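Local structure of putative transcriptional regulator (Bacillus cytotoxicus NVH 391-98, 3K4H) at residues L205-L208 with S209-K213. The protein probably regulates transcription as a LacI-type DNA-binding protein whose sugar-binding core holds a glucose-containing glycan. Numbering follows the deposited sequence.
Sequences LGVL and SALSK
Val207 overlaps Leu211 one helical turn further on: its CG1 methyl lies 3.9 Å from CD2 of Leu211, and the two side chains run alongside each other, pointing the same way. With chi1 at 159°, CG1 of Val207 stands anti to the backbone N and beside the carbonyl carbon, the position from which it meets the leucine branch. The same residue pair is joined through the main chain, where Leu211 N donates to Val207 O at 2.8 Å. Ser209, on the exposed side, turns back to the backbone instead. Its OG donates to Leu205 O at 2.8 Å, and Ser209 N reaches that same oxygen at 3.2 Å; the two donors approach from opposite faces of the carbonyl plane, so one acceptor is gripped twice. A chi1 of -14° brings OG of Ser209 to the side of Leu205 O. Along the same backbone, Ala210 N bonds to Gly206 O at 3.0 Å and Ser212 N to Leu208 O at 3.1 Å, completing an unbroken i to i+4 series from Leu205 to Ser212. The OG of Ser212 also lies near Leu208 O, but that bond is weak and its proton has another acceptor within reach. Val207 touches both Val183 of helix 176-187 and Ile224 of strand 223-227; Leu208 also meets Ile224, Leu211 also meets Val183, and both leucines rest on Val218. This division, with apolar residues inward and serines outward, is that of an amphipathic alpha-helix, here the crossover helix 201-213 of the beta-alpha-beta unit between parallel strands 195-198 and 223-227 in a periplasmic-binding-protein-like domain.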
loop_
_atom_site.group_PDB
_atom_site.type_symbol
_atom_site.label_atom_id
_atom_site.label_comp_id
_atom_site.label_asym_id
_atom_site.label_seq_id
_atom_site.Cartn_x
_atom_site.Cartn_y
_atom_site.Cartn_z
ATOM N N LEU A 205 2.772 -26.755 -2.458
ATOM C CA LEU A 205 2.327 -28.048 -2.947
ATOM C C LEU A 205 3.378 -29.075 -2.610
ATOM O O LEU A 205 3.046 -30.210 -2.259
ATOM C CB LEU A 205 1.984 -28.009 -4.448
ATOM C CG LEU A 205 0.648 -27.267 -4.656
ATOM C CD1 LEU A 205 0.438 -26.861 -6.087
ATOM C CD2 LEU A 205 -0.566 -28.065 -4.119
ATOM N N GLY A 206 4.643 -28.653 -2.682
ATOM C CA GLY A 206 5.749 -29.518 -2.387
ATOM C C GLY A 206 5.835 -29.798 -0.908
ATOM O O GLY A 206 6.195 -30.895 -0.505
ATOM N N VAL A 207 5.523 -28.801 -0.096
ATOM C CA VAL A 207 5.592 -28.944 1.337
ATOM C C VAL A 207 4.613 -30.066 1.676
ATOM O O VAL A 207 5.003 -31.068 2.287
ATOM C CB VAL A 207 5.301 -27.580 2.062
ATOM C CG1 VAL A 207 4.871 -27.762 3.508
ATOM C CG2 VAL A 207 6.546 -26.672 2.028
ATOM N N LEU A 208 3.368 -29.927 1.207
ATOM C CA LEU A 208 2.329 -30.942 1.355
ATOM C C LEU A 208 2.749 -32.356 0.997
ATOM O O LEU A 208 2.513 -33.275 1.750
ATOM C CB LEU A 208 1.157 -30.605 0.472
ATOM C CG LEU A 208 -0.122 -30.101 1.072
ATOM C CD1 LEU A 208 -1.076 -29.998 -0.081
ATOM C CD2 LEU A 208 -0.643 -31.140 2.094
ATOM N N SER A 209 3.329 -32.566 -0.167
ATOM C CA SER A 209 3.648 -33.925 -0.525
ATOM C C SER A 209 4.735 -34.440 0.400
ATOM O O SER A 209 4.724 -35.601 0.783
ATOM C CB SER A 209 4.092 -34.044 -1.991
ATOM O OG SER A 209 3.764 -32.870 -2.703
ATOM N N ALA A 210 5.659 -33.572 0.774
ATOM C CA ALA A 210 6.818 -34.007 1.523
ATOM C C ALA A 210 6.386 -34.383 2.926
ATOM O O ALA A 210 6.839 -35.370 3.493
ATOM C CB ALA A 210 7.859 -32.908 1.555
ATOM N N LEU A 211 5.478 -33.584 3.464
ATOM C CA LEU A 211 4.956 -33.780 4.786
ATOM C C LEU A 211 4.165 -35.093 4.810
ATOM O O LEU A 211 4.135 -35.815 5.821
ATOM C CB LEU A 211 4.086 -32.584 5.130
ATOM C CG LEU A 211 4.302 -31.773 6.413
ATOM C CD1 LEU A 211 5.714 -31.674 6.855
ATOM C CD2 LEU A 211 3.761 -30.385 6.204
ATOM N N SER A 212 3.557 -35.425 3.680
ATOM C CA SER A 212 2.765 -36.631 3.589
ATOM C C SER A 212 3.628 -37.834 3.321
ATOM O O SER A 212 3.275 -38.937 3.718
ATOM C CB SER A 212 1.695 -36.498 2.520
ATOM O OG SER A 212 0.641 -35.698 2.999
ATOM N N LYS A 213 4.752 -37.649 2.644
ATOM C CA LYS A 213 5.642 -38.780 2.450
ATOM C C LYS A 213 6.207 -39.193 3.817
ATOM O O LYS A 213 6.488 -40.355 4.052
ATOM C CB LYS A 213 6.750 -38.466 1.445
ATOM C CG LYS A 213 7.413 -39.699 0.846
ATOM C CD LYS A 213 8.712 -39.331 0.091
ATOM C CE LYS A 213 9.061 -40.325 -1.027
ATOM N NZ LYS A 213 8.872 -41.772 -0.633
#